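Local coordinates for protein diphthine synthase (Entamoeba histolytica, PDB 3I4T) that probably transfers methyl groups from S-adenosylmethionine to the modified histidine of elongation factor 2 during diphthamide synthesis, as diphthine synthases do, at residues L30-E33 with K34-T37; K169-I172 with N173-N177; M239-A243 with C244-K248; Q275-D278 with P279-D282. All coordinates share one frame; numbering follows the deposited sequence.

Following the chain from the N terminus, interaction 1 tightens a turn between strand 22-27 and helix 38-46, interaction 2 closes the last turns of helix 166-175, interaction 3 folds the hairpin joining strand 235-240 to strand 248-253, and interaction 4 starts helix 278-284. Each is local, and they lie in series, so none nests within or crosses another. In space they form two touching pairs. Tyr-31 and Leu-30 of interaction 1 pack on Cys-244 and Ala-243 of interaction 3, joining the loop after a strand of the parallel sheet to a hairpin of the mixed sheet. Asn-177 of interaction 2 probably hydrogen-bonds Gln-275 of interaction 4, tying one helix end to the approach of another.

Interaction 1: L30-E33 with K34-T37; sequences LYDE and KDIT
Lys-34 meets Asp-32 through its backbone, its N giving a hydrogen bond to OD1 of Asp-32 at 2.9 Å. This closes an Asx turn, and the amide comes in from above the carboxylate plane, 58° out of it. With CG of Asp-32 wedged between its own N and carbonyl carbon (chi1 69°), this torsion carries OD1 forward over the turn to the amide two residues on. The aliphatic part of Lys-34 runs beside Glu-33 in the same direction, CG of the lysine 3.9 Å from OE2 of the glutamate. Asp-35 comes next and is the hub: its N bonds Asp-32 O at 3.0 Å, while its OD2 reaches back to Asp-32 N at 3.3 Å and, weakly, to Tyr-31 N at 3.0 Å. Ile-36 lays CG2 against Glu-33 O and packs further on Tyr-70 of helix 63-70. Thr-37 then caps helix 38-46 through Gly-40 N. Aspartate suits positions 32 and 35, its side chain being short enough to reach nearby backbone amides. Since OD1 of Asp-32 and OD2 of Asp-35 lie 3.9 Å apart, the like charges would probably repel, but Arg-39 of the second subunit salt-bridges both carboxylates and should offset this across the dimer interface.

Interaction 2: K169-I172 with N173-N177; sequences KIKI and NRDNN
The C-terminal end of helix 166-175, closed by a Schellman motif, is where Ile-172 and Asn-176 meet. Asn-176, the first residue to leave helical geometry, grips Ile-172 O twice: its backbone N at 3.1 Å and its ND2 at 2.7 Å approach the oxygen from opposite faces of the carbonyl plane. CG of Asn-176 lies beside its own backbone N (chi1 -62°), turning the amide back alongside Ile-172, whose CG2 is 3.6 Å from ND2. Asparagine suits this place because a short amide can fold back and give a second donor to a carbonyl of the last turn. The Schellman bonds run from Met-178 N to Asn-173 O and from Asn-177 N to Arg-174 O (3.0 Å), with Asn-177 at positive phi. One residue earlier in the same turn, Lys-171 reaches Asp-175, bending at chi4 (-47°) to bring NZ within 2.6 Å of OD2 on the syn lone pair, an i to i+4 salt bridge with an exposed aspartate. A water donates to both Lys-169 O and Asn-173 OD1, linking this carbonyl to a side chain four residues on. Asn-173 ND2 bonds Thr-180 and Gln-150, and Arg-174 NE reaches Val-229 O. The helix forms the crossover of the beta-alpha-beta unit between strands 152-154 and 180-187, with Ile-170 packed on Val-152 and on Ile-271 of strand 267-271, while Ile-172 and Asn-176 touch Asn-176 of the second subunit.

Interaction 3: M239-A243 with C244-K248; sequences MARVA and CADQK
Arg-241 and Asp-246 cross at about a right angle, their guanidinium and carboxylate planes turned 66° apart. The arginine uses two nitrogens on one atom: NE at 3.0 Å and NH2 at 3.1 Å both bond Asp-246 O, which lies near the guanidinium plane, at its edge. NH2 lies nearly in line with the C=O bond, whereas NE comes from above the carbonyl plane. The carboxylate joins from the same residue, OD1 making a salt bridge with NE at 3.3 Å and lying in the guanidinium plane. A bend at chi3 (-61°) swings the guanidinium across the hairpin, where NH2 also passes CB of Lys-248 at 3.6 Å. NH1 of Arg-241 goes to Ala-264 O and Phe-262 O, so the guanidinium ties the hairpin turn to the 262-264 loop. Asp-246 OD1 also takes a weak bond from Gln-60.

The frame is a beta hairpin between strands 235-240 and 248-253. Ala-240 and Lys-248 form an antiparallel hydrogen-bonded pair with two nearly straight backbone bonds, and beyond it the chain reverses through a type II turn from Arg-241 to Cys-244 followed by a type I turn from Cys-244 to Gln-247. Ala-243, with positive phi at the third position of the first turn, has only a methyl group to accommodate.

In Gln-247 an extended chain, CG anti to the backbone N (chi1 177°), carries OE1 across the loop to Ala-243 N at 2.8 Å, presenting a lone pair in its carbonyl plane. On the way its CB lies 3.3 Å from Arg-241 O.

Interaction 4: Q275-D278 with P279-D282; sequences QVDD and PELD
Val-276 and Leu-281 make the close-packed part, CG1 of the valine resting 3.7 Å from CG of the leucine. The same CG1 also presses on CB of Glu-280 at 3.5 Å. With CG1 anti to the backbone N (chi1 -178°), the valine wedges one methyl against both residues; a short beta-branched chain suits the place because it holds that methyl close to the backbone. Glu-280 runs extended beyond CG, and its OE1 takes Asp-277 N at 3.0 Å on the anti lone pair.

These contacts start helix 278-284, with Asp-277 at the N-cap. The glutamate bond is one half of a capping box, since the aspartate side chain makes no capping bond, and the Val-276 to Leu-281 contact is a hydrophobic staple. Leu-281 N bonds Asp-277 O at 2.9 Å. OD2 of Asp-277 lies 3.3 Å from OE1 of Glu-280, a repulsive pair probably eased by Arg-147, which salt-bridges OE1 and lies in a long, weak ion pair with OD2. OE2 of the glutamate is taken by Gln-144 N and His-179.

The solvent side is looser. Asp-278, Pro-279 and Asp-282 are exposed and, besides the bond from Asp-282 N to Asp-278 O at 2.9 Å, offer little side-chain packing. Proline suits the first turn, where its lack of an N-H costs no backbone bond, and acidic side chains nearby would probably interact favourably with the helix dipole.

Interaction 1: L30-E33 with K34-T37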
loop_
_atom_site.group_PDB
_atom_site.type_symbol
_atom_site.label_atom_id
_atom_site.label_comp_id
_atom_site.label_asym_id
_atom_site.label_seq_id
_atom_site.Cartn_x
_atom_site.Cartn_y
_atom_site.Cartn_z
ATOM N N LEU A 30 0.906 -10.687 4.518
ATOM C CA LEU A 30 -0.460 -10.770 5.046
ATOM C C LEU A 30 -1.005 -12.175 5.319
ATOM O O LEU A 30 -2.050 -12.317 5.950
ATOM C CB LEU A 30 -1.424 -10.016 4.117
ATOM C CG LEU A 30 -1.281 -8.498 3.952
ATOM C CD1 LEU A 30 -2.146 -8.012 2.794
ATOM C CD2 LEU A 30 -1.647 -7.756 5.213
ATOM N N TYR A 31 -0.309 -13.208 4.848
ATOM C CA TYR A 31 -0.861 -14.557 4.896
ATOM C C TYR A 31 -0.072 -15.543 5.779
ATOM O O TYR A 31 -0.544 -15.933 6.840
ATOM C CB TYR A 31 -1.090 -15.100 3.480
ATOM C CG TYR A 31 -1.419 -16.566 3.420
ATOM C CD1 TYR A 31 -2.322 -17.134 4.322
ATOM C CD2 TYR A 31 -0.844 -17.391 2.451
ATOM C CE1 TYR A 31 -2.636 -18.496 4.273
ATOM C CE2 TYR A 31 -1.157 -18.751 2.391
ATOM C CZ TYR A 31 -2.056 -19.293 3.312
ATOM O OH TYR A 31 -2.389 -20.628 3.289
ATOM N N ASP A 32 1.116 -15.951 5.340
ATOM C CA ASP A 32 1.887 -16.923 6.090
ATOM C C ASP A 32 3.372 -16.599 6.056
ATOM O O ASP A 32 3.774 -15.559 5.534
ATOM C CB ASP A 32 1.607 -18.344 5.569
ATOM C CG ASP A 32 2.150 -18.584 4.177
ATOM O OD1 ASP A 32 2.891 -17.711 3.647
ATOM O OD2 ASP A 32 1.836 -19.660 3.607
ATOM N N GLU A 33 4.178 -17.511 6.604
ATOM C CA GLU A 33 5.637 -17.362 6.702
ATOM C C GLU A 33 6.336 -17.169 5.350
ATOM O O GLU A 33 7.459 -16.671 5.293
ATOM C CB GLU A 33 6.249 -18.559 7.462
ATOM C CG GLU A 33 6.409 -19.860 6.658
ATOM C CD GLU A 33 5.129 -20.681 6.522
ATOM O OE1 GLU A 33 4.060 -20.278 7.042
ATOM O OE2 GLU A 33 5.197 -21.755 5.881
ATOM N N LYS A 34 5.674 -17.571 4.265
ATOM C CA LYS A 34 6.261 -17.457 2.935
ATOM C C LYS A 34 6.101 -16.051 2.319
ATOM O O LYS A 34 6.581 -15.795 1.212
ATOM C CB LYS A 34 5.703 -18.533 2.003
ATOM C CG LYS A 34 5.962 -19.971 2.446
ATOM C CD LYS A 34 6.354 -20.818 1.249
ATOM C CE LYS A 34 6.290 -22.306 1.551
ATOM N NZ LYS A 34 4.874 -22.787 1.451
ATOM N N ASP A 35 5.448 -15.143 3.041
ATOM C CA ASP A 35 5.199 -13.792 2.534
ATOM C C ASP A 35 6.252 -12.753 2.924
ATOM O O ASP A 35 6.217 -11.627 2.446
ATOM C CB ASP A 35 3.816 -13.325 2.956
ATOM C CG ASP A 35 2.723 -13.978 2.154
ATOM O OD1 ASP A 35 2.966 -14.359 0.982
ATOM O OD2 ASP A 35 1.607 -14.101 2.691
ATOM N N ILE A 36 7.165 -13.136 3.807
ATOM C CA ILE A 36 8.361 -12.360 4.081
ATOM C C ILE A 36 9.195 -12.189 2.789
ATOM O O ILE A 36 9.231 -13.081 1.927
ATOM C CB ILE A 36 9.199 -13.062 5.181
ATOM C CG1 ILE A 36 10.316 -12.163 5.709
ATOM C CG2 ILE A 36 9.759 -14.383 4.687
ATOM C CD1 ILE A 36 10.859 -12.597 7.073
ATOM N N THR A 37 9.858 -11.047 2.648
ATOM C CA THR A 37 10.785 -10.870 1.533
ATOM C C THR A 37 12.113 -11.579 1.813
ATOM O O THR A 37 12.436 -11.860 2.973
ATOM C CB THR A 37 11.048 -9.388 1.237
ATOM O OG1 THR A 37 11.685 -8.783 2.378
ATOM C CG2 THR A 37 9.718 -8.664 0.892
#

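Interaction 2: K169-I172 with N173-N177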
loop_
_atom_site.group_PDB
_atom_site.type_symbol
_atom_site.label_atom_id
_atom_site.label_comp_id
_atom_site.label_asym_id
_atom_site.label_seq_id
_atom_site.Cartn_x
_atom_site.Cartn_y
_atom_site.Cartn_z
ATOM N N LYS A 169 -15.985 11.758 8.112
ATOM C CA LYS A 169 -14.928 11.473 7.125
ATOM C C LYS A 169 -15.409 10.586 5.962
ATOM O O LYS A 169 -14.938 10.743 4.833
ATOM C CB LYS A 169 -13.711 10.830 7.786
ATOM C CG LYS A 169 -13.040 11.676 8.862
ATOM C CD LYS A 169 -11.869 10.921 9.502
ATOM C CE LYS A 169 -11.317 11.710 10.686
ATOM N NZ LYS A 169 -10.203 11.017 11.382
ATOM N N ILE A 170 -16.326 9.655 6.230
ATOM C CA ILE A 170 -16.934 8.864 5.151
ATOM C C ILE A 170 -17.793 9.772 4.257
ATOM O O ILE A 170 -17.797 9.623 3.031
ATOM C CB ILE A 170 -17.778 7.656 5.678
ATOM C CG1 ILE A 170 -16.898 6.688 6.480
ATOM C CG2 ILE A 170 -18.437 6.908 4.521
ATOM C CD1 ILE A 170 -17.661 5.571 7.155
ATOM N N LYS A 171 -18.488 10.719 4.883
ATOM C CA LYS A 171 -19.304 11.715 4.188
ATOM C C LYS A 171 -18.476 12.509 3.185
ATOM O O LYS A 171 -18.883 12.671 2.021
ATOM C CB LYS A 171 -19.975 12.672 5.186
ATOM C CG LYS A 171 -21.102 13.497 4.584
ATOM C CD LYS A 171 -21.406 14.735 5.416
ATOM C CE LYS A 171 -22.607 15.487 4.878
ATOM N NZ LYS A 171 -22.519 15.660 3.401
ATOM N N ILE A 172 -17.315 12.976 3.636
ATOM C CA ILE A 172 -16.376 13.714 2.774
ATOM C C ILE A 172 -15.904 12.879 1.577
ATOM O O ILE A 172 -15.884 13.364 0.430
ATOM C CB ILE A 172 -15.187 14.267 3.591
ATOM C CG1 ILE A 172 -15.651 15.462 4.438
ATOM C CG2 ILE A 172 -14.021 14.680 2.685
ATOM C CD1 ILE A 172 -14.704 15.815 5.577
ATOM N N ASN A 173 -15.553 11.624 1.831
ATOM C CA ASN A 173 -15.116 10.739 0.766
ATOM C C ASN A 173 -16.211 10.567 -0.274
ATOM O O ASN A 173 -15.953 10.615 -1.476
ATOM C CB ASN A 173 -14.722 9.376 1.322
ATOM C CG ASN A 173 -13.329 9.362 1.910
ATOM O OD1 ASN A 173 -12.620 10.373 1.892
ATOM N ND2 ASN A 173 -12.918 8.201 2.417
ATOM N N ARG A 174 -17.441 10.393 0.200
ATOM C CA ARG A 174 -18.547 10.125 -0.683
ATOM C C ARG A 174 -19.047 11.364 -1.423
ATOM O O ARG A 174 -19.201 11.315 -2.636
ATOM C CB ARG A 174 -19.621 9.291 0.023
ATOM C CG ARG A 174 -19.259 7.806 -0.129
ATOM C CD ARG A 174 -20.078 6.842 0.653
ATOM N NE ARG A 174 -21.471 6.787 0.232
ATOM C CZ ARG A 174 -21.966 5.983 -0.705
ATOM N NH1 ARG A 174 -21.194 5.153 -1.378
ATOM N NH2 ARG A 174 -23.257 6.021 -0.966
ATOM N N ASP A 175 -19.246 12.476 -0.711
ATOM C CA ASP A 175 -19.542 13.782 -1.333
ATOM C C ASP A 175 -18.556 14.139 -2.444
ATOM O O ASP A 175 -18.917 14.792 -3.415
ATOM C CB ASP A 175 -19.479 14.919 -0.299
ATOM C CG ASP A 175 -20.614 14.893 0.685
ATOM O OD1 ASP A 175 -21.489 13.993 0.614
ATOM O OD2 ASP A 175 -20.635 15.805 1.544
ATOM N N ASN A 176 -17.304 13.733 -2.280
ATOM C CA ASN A 176 -16.249 14.060 -3.248
ATOM C C ASN A 176 -15.852 12.902 -4.143
ATOM O O ASN A 176 -14.795 12.934 -4.790
ATOM C CB ASN A 176 -15.036 14.622 -2.521
ATOM C CG ASN A 176 -15.361 15.905 -1.793
ATOM O OD1 ASN A 176 -15.575 16.939 -2.426
ATOM N ND2 ASN A 176 -15.429 15.842 -0.458
ATOM N N ASN A 177 -16.712 11.884 -4.168
ATOM C CA ASN A 177 -16.649 10.789 -5.147
ATOM C C ASN A 177 -15.412 9.885 -5.004
ATOM O O ASN A 177 -14.864 9.402 -6.014
ATOM C CB ASN A 177 -16.814 11.333 -6.579
ATOM C CG ASN A 177 -17.152 10.249 -7.579
ATOM O OD1 ASN A 177 -17.860 9.304 -7.254
ATOM N ND2 ASN A 177 -16.641 10.378 -8.807
HETATM O O HOH W 1 -12.416 12.075 3.922
#

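Interaction 3: M239-A243 with C244-K248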
loop_
_atom_site.group_PDB
_atom_site.type_symbol
_atom_site.label_atom_id
_atom_site.label_comp_id
_atom_site.label_asym_id
_atom_site.label_seq_id
_atom_site.Cartn_x
_atom_site.Cartn_y
_atom_site.Cartn_z
ATOM N N MET A 239 -14.708 -7.888 3.036
ATOM C CA MET A 239 -13.499 -8.618 2.705
ATOM C C MET A 239 -12.914 -9.288 3.922
ATOM O O MET A 239 -12.708 -8.652 4.955
ATOM C CB MET A 239 -12.470 -7.689 2.063
ATOM C CG MET A 239 -12.992 -7.004 0.801
ATOM S SD MET A 239 -11.724 -6.016 0.032
ATOM C CE MET A 239 -10.821 -7.251 -0.897
ATOM N N ALA A 240 -12.653 -10.582 3.793
ATOM C CA ALA A 240 -12.067 -11.360 4.870
ATOM C C ALA A 240 -10.798 -12.039 4.379
ATOM O O ALA A 240 -10.764 -12.574 3.277
ATOM C CB ALA A 240 -13.068 -12.393 5.372
ATOM N N ARG A 241 -9.764 -12.018 5.213
ATOM C CA ARG A 241 -8.494 -12.694 4.936
ATOM C C ARG A 241 -7.872 -12.272 3.591
ATOM O O ARG A 241 -7.485 -13.108 2.772
ATOM C CB ARG A 241 -8.655 -14.217 5.065
ATOM C CG ARG A 241 -9.193 -14.630 6.430
ATOM C CD ARG A 241 -9.617 -16.087 6.513
ATOM N NE ARG A 241 -10.696 -16.427 5.586
ATOM C CZ ARG A 241 -11.985 -16.160 5.773
ATOM N NH1 ARG A 241 -12.405 -15.510 6.852
ATOM N NH2 ARG A 241 -12.864 -16.532 4.857
ATOM N N VAL A 242 -7.766 -10.964 3.383
ATOM C CA VAL A 242 -7.190 -10.425 2.156
ATOM C C VAL A 242 -5.775 -10.965 1.940
ATOM O O VAL A 242 -4.967 -11.021 2.869
ATOM C CB VAL A 242 -7.232 -8.870 2.143
ATOM C CG1 VAL A 242 -6.569 -8.300 0.914
ATOM C CG2 VAL A 242 -8.680 -8.387 2.209
ATOM N N ALA A 243 -5.510 -11.414 0.717
ATOM C CA ALA A 243 -4.194 -11.919 0.329
ATOM C C ALA A 243 -3.851 -13.282 0.947
ATOM O O ALA A 243 -2.722 -13.759 0.811
ATOM C CB ALA A 243 -3.099 -10.876 0.644
ATOM N N CYS A 244 -4.825 -13.903 1.611
ATOM C CA CYS A 244 -4.682 -15.285 2.093
ATOM C C CYS A 244 -5.300 -16.267 1.097
ATOM O O CYS A 244 -6.093 -15.878 0.242
ATOM C CB CYS A 244 -5.328 -15.441 3.477
ATOM S SG CYS A 244 -4.718 -14.253 4.733
ATOM N N ALA A 245 -4.953 -17.543 1.210
ATOM C CA ALA A 245 -5.541 -18.578 0.356
ATOM C C ALA A 245 -7.077 -18.704 0.472
ATOM O O ALA A 245 -7.769 -18.912 -0.537
ATOM C CB ALA A 245 -4.863 -19.918 0.606
ATOM N N ASP A 246 -7.614 -18.576 1.683
ATOM C CA ASP A 246 -9.072 -18.656 1.875
ATOM C C ASP A 246 -9.717 -17.274 1.953
ATOM O O ASP A 246 -10.719 -17.071 2.638
ATOM C CB ASP A 246 -9.439 -19.524 3.086
ATOM C CG ASP A 246 -8.876 -18.981 4.398
ATOM O OD1 ASP A 246 -8.098 -17.998 4.383
ATOM O OD2 ASP A 246 -9.224 -19.554 5.459
ATOM N N GLN A 247 -9.120 -16.331 1.237
ATOM C CA GLN A 247 -9.665 -14.991 1.059
ATOM C C GLN A 247 -11.108 -15.076 0.615
ATOM O O GLN A 247 -11.451 -15.881 -0.257
ATOM C CB GLN A 247 -8.845 -14.265 -0.008
ATOM C CG GLN A 247 -9.307 -12.876 -0.396
ATOM C CD GLN A 247 -8.464 -12.325 -1.529
ATOM O OE1 GLN A 247 -7.302 -11.994 -1.335
ATOM N NE2 GLN A 247 -9.038 -12.242 -2.720
ATOM N N LYS A 248 -11.948 -14.242 1.212
ATOM C CA LYS A 248 -13.354 -14.186 0.860
ATOM C C LYS A 248 -13.732 -12.732 0.585
ATOM O O LYS A 248 -13.422 -11.846 1.396
ATOM C CB LYS A 248 -14.202 -14.779 1.998
ATOM C CG LYS A 248 -15.705 -14.806 1.743
ATOM C CD LYS A 248 -16.123 -15.987 0.869
ATOM C CE LYS A 248 -17.511 -15.739 0.252
ATOM N NZ LYS A 248 -17.663 -16.265 -1.159
#

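Interaction 4: Q275-D278 with P279-D282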
loop_
_atom_site.group_PDB
_atom_site.type_symbol
_atom_site.label_atom_id
_atom_site.label_comp_id
_atom_site.label_asym_id
_atom_site.label_seq_id
_atom_site.Cartn_x
_atom_site.Cartn_y
_atom_site.Cartn_z
ATOM N N GLN A 275 -20.291 7.030 -7.467
ATOM C CA GLN A 275 -20.147 6.498 -8.825
ATOM C C GLN A 275 -18.956 5.584 -9.011
ATOM O O GLN A 275 -17.807 5.911 -8.684
ATOM C CB GLN A 275 -20.266 7.556 -9.943
ATOM C CG GLN A 275 -19.125 8.500 -10.111
ATOM C CD GLN A 275 -17.967 7.959 -10.961
ATOM O OE1 GLN A 275 -16.832 8.417 -10.813
ATOM N NE2 GLN A 275 -18.246 6.998 -11.844
ATOM N N VAL A 276 -19.268 4.416 -9.549
ATOM C CA VAL A 276 -18.294 3.375 -9.739
ATOM C C VAL A 276 -18.130 3.257 -11.234
ATOM O O VAL A 276 -19.107 3.221 -11.957
ATOM C CB VAL A 276 -18.801 2.060 -9.118
ATOM C CG1 VAL A 276 -17.762 0.973 -9.267
ATOM C CG2 VAL A 276 -19.163 2.285 -7.654
ATOM N N ASP A 277 -16.886 3.252 -11.690
ATOM C CA ASP A 277 -16.593 3.089 -13.102
ATOM C C ASP A 277 -17.074 1.711 -13.578
ATOM O O ASP A 277 -17.054 0.749 -12.822
ATOM C CB ASP A 277 -15.089 3.268 -13.357
ATOM C CG ASP A 277 -14.590 4.694 -13.041
ATOM O OD1 ASP A 277 -15.201 5.677 -13.491
ATOM O OD2 ASP A 277 -13.568 4.844 -12.350
ATOM N N ASP A 278 -17.510 1.632 -14.833
ATOM C CA ASP A 278 -17.866 0.363 -15.470
ATOM C C ASP A 278 -16.784 -0.700 -15.309
ATOM O O ASP A 278 -17.101 -1.832 -14.954
ATOM C CB ASP A 278 -18.167 0.548 -16.960
ATOM C CG ASP A 278 -19.483 1.245 -17.228
ATOM O OD1 ASP A 278 -20.231 1.589 -16.271
ATOM O OD2 ASP A 278 -19.766 1.453 -18.435
ATOM N N PRO A 279 -15.503 -0.357 -15.572
ATOM C CA PRO A 279 -14.518 -1.434 -15.379
ATOM C C PRO A 279 -14.441 -1.938 -13.930
ATOM O O PRO A 279 -14.198 -3.119 -13.717
ATOM C CB PRO A 279 -13.190 -0.796 -15.824
ATOM C CG PRO A 279 -13.614 0.336 -16.749
ATOM C CD PRO A 279 -14.892 0.852 -16.168
ATOM N N GLU A 280 -14.681 -1.061 -12.958
ATOM C CA GLU A 280 -14.688 -1.440 -11.543
ATOM C C GLU A 280 -15.885 -2.332 -11.229
ATOM O O GLU A 280 -15.748 -3.349 -10.547
ATOM C CB GLU A 280 -14.725 -0.194 -10.639
ATOM C CG GLU A 280 -13.479 0.722 -10.684
ATOM C CD GLU A 280 -13.618 1.929 -9.751
ATOM O OE1 GLU A 280 -14.511 2.768 -9.989
ATOM O OE2 GLU A 280 -12.843 2.036 -8.769
ATOM N N LEU A 281 -17.063 -1.928 -11.714
ATOM C CA LEU A 281 -18.286 -2.712 -11.567
ATOM C C LEU A 281 -18.131 -4.118 -12.175
ATOM O O LEU A 281 -18.587 -5.108 -11.593
ATOM C CB LEU A 281 -19.483 -1.981 -12.201
ATOM C CG LEU A 281 -20.168 -0.847 -11.418
ATOM C CD1 LEU A 281 -21.271 -0.190 -12.240
ATOM C CD2 LEU A 281 -20.715 -1.302 -10.058
ATOM N N ASP A 282 -17.472 -4.199 -13.332
ATOM C CA ASP A 282 -17.245 -5.481 -13.983
ATOM C C ASP A 282 -16.459 -6.446 -13.072
ATOM O O ASP A 282 -16.715 -7.655 -13.072
ATOM C CB ASP A 282 -16.538 -5.306 -15.335
ATOM C CG ASP A 282 -17.384 -4.548 -16.372
ATOM O OD1 ASP A 282 -18.617 -4.397 -16.202
ATOM O OD2 ASP A 282 -16.794 -4.078 -17.370
#